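Long-range contact in inactive dihydropteroate synthase 2 (Mycobacterium tuberculosis, PDB 2VP8), which probably lacks dihydropteroate synthase activity, binding the pterin pyrophosphate substrate with very low affinity while still able to bind the inhibitor dapsone: residues B[186-198]-B[231-244]. Sequence-based numbering, arbitrary orientation.
Sequences TRGVVDAVISQVT and LLLRHVADLVMTGW. With EDO (1,2-ethanediol), chain F.
Val190, Val193 and Ile194 of one outer helix of the TIM barrel pack on Leu232, His235 and Leu239 of the next helix of the same layer, which is broken into 227-234 and 236-241. Helices 186-198 and 236-241 run in the same general direction, crossing at -31° with axes 10.5 Å apart, and strand 214-217 lies between them in sequence, as expected for successive β/α units. At the break His235 stands at the N-cap position of the second helix, and its ring makes a flat platform for a branched side chain: CG2 of Val190 sits over one face, 3.8 Å from the ring centroid, in a CH-pi contact. His235 ND1 gives a weak hydrogen bond to Leu231 O at the ring edge, which helps to fix the ring's rotation. Deeper in, CG2 of Val193 meets CD2 of Leu232 tip to tip at 3.8 Å. Farther along the helix, Ile194 divides its work: CG1 presses on CD1 of Leu239 while CG2, anti to the backbone N, reaches CG2 of Thr242 at 3.8 Å. The hydroxyl of Thr242 turns back to donate to Leu239 O (OG1 to O, 2.6 Å), joining Thr242 N on that carbonyl, and its methyl faces Ile194. Beyond Gly243, whose positive phi suits glycine, Trp244 lies along helix 186-207, with Thr198 OG1 near the edge of its indole. On the outer side Arg187 starts away from the partner but bends at chi2 (68°), so its guanidinium salt-bridges Asp191 of its own helix (NH2 to OD2, 3.2 Å) through weak hydrogen bonds and, less certainly, Asp238, whose carboxylate plane stands perpendicular to it. Valine, isoleucine and leucine branches, with the His235 face, thus make most of the packing, while one arginine shared by two aspartates probably offsets their mutual repulsion.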
loop_
_atom_site.group_PDB
_atom_site.type_symbol
_atom_site.label_atom_id
_atom_site.label_comp_id
_atom_site.label_asym_id
_atom_site.label_seq_id
_atom_site.Cartn_x
_atom_site.Cartn_y
_atom_site.Cartn_z
ATOM N N THR B 186 20.918 10.688 -7.774
ATOM C CA THR B 186 19.531 10.530 -7.331
ATOM C C THR B 186 19.410 10.397 -5.809
ATOM O O THR B 186 18.368 10.705 -5.232
ATOM C CB THR B 186 18.862 9.322 -8.048
ATOM O OG1 THR B 186 17.728 8.860 -7.302
ATOM C CG2 THR B 186 19.863 8.177 -8.225
ATOM N N ARG B 187 20.482 9.934 -5.172
ATOM C CA ARG B 187 20.579 9.915 -3.714
ATOM C C ARG B 187 20.680 11.343 -3.159
ATOM O O ARG B 187 20.044 11.671 -2.155
ATOM C CB ARG B 187 21.785 9.068 -3.274
ATOM C CG ARG B 187 22.108 9.118 -1.782
ATOM C CD ARG B 187 21.029 8.438 -0.954
ATOM N NE ARG B 187 20.965 8.971 0.404
ATOM C CZ ARG B 187 20.154 8.517 1.355
ATOM N NH1 ARG B 187 19.336 7.501 1.108
ATOM N NH2 ARG B 187 20.165 9.078 2.559
ATOM N N GLY B 188 21.469 12.180 -3.829
ATOM C CA GLY B 188 21.669 13.577 -3.436
ATOM C C GLY B 188 20.406 14.419 -3.445
ATOM O O GLY B 188 20.258 15.328 -2.628
ATOM N N VAL B 189 19.495 14.115 -4.367
ATOM C CA VAL B 189 18.215 14.813 -4.461
ATOM C C VAL B 189 17.439 14.654 -3.157
ATOM O O VAL B 189 16.842 15.611 -2.657
ATOM C CB VAL B 189 17.379 14.304 -5.659
ATOM C CG1 VAL B 189 16.037 15.012 -5.730
ATOM C CG2 VAL B 189 18.140 14.508 -6.958
ATOM N N VAL B 190 17.472 13.442 -2.608
ATOM C CA VAL B 190 16.830 13.130 -1.332
ATOM C C VAL B 190 17.530 13.872 -0.199
ATOM O O VAL B 190 16.878 14.500 0.628
ATOM C CB VAL B 190 16.816 11.598 -1.058
ATOM C CG1 VAL B 190 16.359 11.294 0.359
ATOM C CG2 VAL B 190 15.932 10.874 -2.067
ATOM N N ASP B 191 18.859 13.807 -0.179
ATOM C CA ASP B 191 19.651 14.475 0.856
ATOM C C ASP B 191 19.517 15.998 0.810
ATOM O O ASP B 191 19.586 16.660 1.844
ATOM C CB ASP B 191 21.120 14.042 0.786
ATOM C CG ASP B 191 21.358 12.665 1.408
ATOM O OD1 ASP B 191 22.329 11.991 1.009
ATOM O OD2 ASP B 191 20.581 12.252 2.298
ATOM N N ALA B 192 19.305 16.538 -0.388
ATOM C CA ALA B 192 19.050 17.964 -0.575
ATOM C C ALA B 192 17.727 18.381 0.049
ATOM O O ALA B 192 17.618 19.477 0.596
ATOM C CB ALA B 192 19.067 18.319 -2.051
ATOM N N VAL B 193 16.724 17.509 -0.042
ATOM C CA VAL B 193 15.424 17.757 0.582
ATOM C C VAL B 193 15.553 17.621 2.093
ATOM O O VAL B 193 15.243 18.558 2.825
ATOM C CB VAL B 193 14.317 16.805 0.053
ATOM C CG1 VAL B 193 13.006 17.051 0.776
ATOM C CG2 VAL B 193 14.129 16.979 -1.449
ATOM N N ILE B 194 16.027 16.457 2.543
ATOM C CA ILE B 194 16.266 16.181 3.964
ATOM C C ILE B 194 16.990 17.342 4.650
ATOM O O ILE B 194 16.633 17.743 5.758
ATOM C CB ILE B 194 17.063 14.859 4.156
ATOM C CG1 ILE B 194 16.145 13.649 3.944
ATOM C CG2 ILE B 194 17.734 14.802 5.537
ATOM C CD1 ILE B 194 16.854 12.315 3.885
ATOM N N SER B 195 17.995 17.887 3.972
ATOM C CA SER B 195 18.757 19.004 4.510
ATOM C C SER B 195 17.880 20.241 4.689
ATOM O O SER B 195 17.887 20.851 5.755
ATOM C CB SER B 195 19.967 19.314 3.628
ATOM O OG SER B 195 20.860 20.180 4.293
ATOM N N GLN B 196 17.108 20.586 3.663
ATOM C CA GLN B 196 16.313 21.819 3.679
ATOM C C GLN B 196 15.152 21.801 4.667
ATOM O O GLN B 196 14.862 22.818 5.290
ATOM C CB GLN B 196 15.834 22.188 2.274
ATOM C CG GLN B 196 16.972 22.641 1.350
ATOM C CD GLN B 196 16.553 22.806 -0.103
ATOM O OE1 GLN B 196 15.374 22.996 -0.411
ATOM N NE2 GLN B 196 17.525 22.744 -1.002
ATOM N N VAL B 197 14.497 20.655 4.826
ATOM C CA VAL B 197 13.426 20.544 5.823
ATOM C C VAL B 197 13.995 20.422 7.233
ATOM O O VAL B 197 13.391 20.885 8.201
ATOM C CB VAL B 197 12.460 19.366 5.549
ATOM C CG1 VAL B 197 11.615 19.651 4.330
ATOM C CG2 VAL B 197 13.218 18.055 5.390
ATOM N N THR B 198 15.167 19.806 7.330
ATOM C CA THR B 198 15.798 19.547 8.612
ATOM C C THR B 198 16.292 20.865 9.219
ATOM O O THR B 198 16.248 21.054 10.436
ATOM C CB THR B 198 16.912 18.457 8.466
ATOM O OG1 THR B 198 16.706 17.421 9.433
ATOM C CG2 THR B 198 18.331 19.020 8.573
ATOM N N LEU B 231 10.268 9.664 -5.896
ATOM C CA LEU B 231 11.566 9.480 -5.251
ATOM C C LEU B 231 11.450 9.656 -3.758
ATOM O O LEU B 231 11.836 8.776 -2.992
ATOM C CB LEU B 231 12.603 10.480 -5.749
ATOM C CG LEU B 231 13.730 10.024 -6.671
ATOM C CD1 LEU B 231 14.821 11.095 -6.608
ATOM C CD2 LEU B 231 14.294 8.632 -6.330
ATOM N N LEU B 232 10.918 10.798 -3.343
ATOM C CA LEU B 232 10.788 11.071 -1.938
ATOM C C LEU B 232 9.948 9.991 -1.282
ATOM O O LEU B 232 10.256 9.556 -0.170
ATOM C CB LEU B 232 10.211 12.464 -1.702
ATOM C CG LEU B 232 11.095 13.613 -2.185
ATOM C CD1 LEU B 232 10.462 14.931 -1.810
ATOM C CD2 LEU B 232 12.507 13.516 -1.615
ATOM N N LEU B 233 8.909 9.540 -1.982
ATOM C CA LEU B 233 8.100 8.416 -1.515
ATOM C C LEU B 233 8.949 7.173 -1.296
ATOM O O LEU B 233 8.829 6.506 -0.267
ATOM C CB LEU B 233 6.993 8.091 -2.513
ATOM C CG LEU B 233 5.623 8.707 -2.274
ATOM C CD1 LEU B 233 4.713 8.503 -3.501
ATOM C CD2 LEU B 233 5.017 8.108 -1.018
ATOM N N ARG B 234 9.802 6.863 -2.270
ATOM C CA ARG B 234 10.693 5.714 -2.175
ATOM C C ARG B 234 11.574 5.838 -0.934
ATOM O O ARG B 234 11.974 4.833 -0.349
ATOM C CB ARG B 234 11.566 5.629 -3.424
ATOM C CG ARG B 234 12.311 4.327 -3.611
ATOM C CD ARG B 234 12.477 4.056 -5.105
ATOM N NE ARG B 234 13.733 4.538 -5.659
ATOM C CZ ARG B 234 13.894 4.983 -6.897
ATOM N NH1 ARG B 234 12.874 5.063 -7.744
ATOM N NH2 ARG B 234 15.089 5.374 -7.283
ATOM N N HIS B 235 11.853 7.077 -0.535
ATOM C CA HIS B 235 12.839 7.337 0.503
ATOM C C HIS B 235 12.259 7.822 1.827
ATOM O O HIS B 235 13.009 8.311 2.685
ATOM C CB HIS B 235 13.922 8.288 -0.014
ATOM C CG HIS B 235 14.942 7.620 -0.881
ATOM N ND1 HIS B 235 14.723 7.344 -2.214
ATOM C CD2 HIS B 235 16.185 7.159 -0.603
ATOM C CE1 HIS B 235 15.789 6.745 -2.719
ATOM N NE2 HIS B 235 16.690 6.619 -1.762
ATOM N N VAL B 236 10.946 7.646 2.004
ATOM C CA VAL B 236 10.269 8.008 3.249
ATOM C C VAL B 236 11.078 7.575 4.463
ATOM O O VAL B 236 11.379 8.403 5.305
ATOM C CB VAL B 236 8.803 7.475 3.316
ATOM C CG1 VAL B 236 8.203 7.703 4.680
ATOM C CG2 VAL B 236 7.931 8.174 2.284
ATOM N N ALA B 237 11.457 6.295 4.533
ATOM C CA ALA B 237 12.328 5.764 5.600
ATOM C C ALA B 237 13.476 6.700 5.947
ATOM O O ALA B 237 13.747 6.943 7.128
ATOM C CB ALA B 237 12.871 4.396 5.230
ATOM N N ASP B 238 14.145 7.224 4.917
ATOM C CA ASP B 238 15.224 8.191 5.120
ATOM C C ASP B 238 14.696 9.469 5.785
ATOM O O ASP B 238 15.292 9.959 6.746
ATOM C CB ASP B 238 15.953 8.489 3.808
ATOM C CG ASP B 238 16.667 7.269 3.254
ATOM O OD1 ASP B 238 17.529 6.711 3.963
ATOM O OD2 ASP B 238 16.366 6.854 2.112
ATOM N N LEU B 239 13.566 9.981 5.296
ATOM C CA LEU B 239 12.913 11.122 5.934
ATOM C C LEU B 239 12.586 10.821 7.399
ATOM O O LEU B 239 12.861 11.638 8.277
ATOM C CB LEU B 239 11.629 11.521 5.194
ATOM C CG LEU B 239 11.620 12.255 3.843
ATOM C CD1 LEU B 239 12.797 13.220 3.708
ATOM C CD2 LEU B 239 11.566 11.306 2.684
ATOM N N VAL B 240 12.001 9.649 7.647
ATOM C CA VAL B 240 11.609 9.223 8.994
ATOM C C VAL B 240 12.822 9.120 9.914
ATOM O O VAL B 240 12.777 9.559 11.055
ATOM C CB VAL B 240 10.861 7.872 8.952
ATOM C CG1 VAL B 240 10.583 7.336 10.367
ATOM C CG2 VAL B 240 9.579 8.011 8.159
ATOM N N MET B 241 13.908 8.564 9.382
ATOM C CA MET B 241 15.154 8.383 10.110
ATOM C C MET B 241 15.813 9.687 10.584
ATOM O O MET B 241 16.727 9.646 11.414
ATOM C CB MET B 241 16.142 7.574 9.266
ATOM C CG MET B 241 15.927 6.056 9.313
ATOM S SD MET B 241 15.949 5.366 10.987
ATOM C CE MET B 241 17.659 5.624 11.488
ATOM N N THR B 242 15.357 10.830 10.066
ATOM C CA THR B 242 15.828 12.137 10.547
ATOM C C THR B 242 15.413 12.367 11.998
ATOM O O THR B 242 16.049 13.145 12.715
ATOM C CB THR B 242 15.315 13.323 9.693
ATOM O OG1 THR B 242 13.891 13.438 9.822
ATOM C CG2 THR B 242 15.695 13.152 8.228
ATOM N N GLY B 243 14.348 11.688 12.420
ATOM C CA GLY B 243 13.881 11.754 13.799
ATOM C C GLY B 243 12.709 12.693 14.012
ATOM O O GLY B 243 12.111 12.700 15.087
ATOM N N TRP B 244 12.396 13.490 12.992
ATOM C CA TRP B 244 11.227 14.360 13.004
ATOM C C TRP B 244 10.005 13.594 12.515
ATOM O O TRP B 244 10.110 12.776 11.590
ATOM C CB TRP B 244 11.449 15.575 12.103
ATOM C CG TRP B 244 12.612 16.433 12.506
ATOM C CD1 TRP B 244 13.835 16.483 11.905
ATOM C CD2 TRP B 244 12.660 17.364 13.594
ATOM N NE1 TRP B 244 14.641 17.384 12.550
ATOM C CE2 TRP B 244 13.945 17.937 13.593
ATOM C CE3 TRP B 244 11.742 17.763 14.573
ATOM C CZ2 TRP B 244 14.341 18.895 14.531
ATOM C CZ3 TRP B 244 12.133 18.715 15.504
ATOM C CH2 TRP B 244 13.422 19.271 15.474
HETATM C C1 EDO F . 14.283 14.894 17.926
HETATM O O1 EDO F . 12.996 15.182 17.356
HETATM C C2 EDO F . 15.355 14.843 16.838
HETATM O O2 EDO F . 15.302 16.035 16.043
#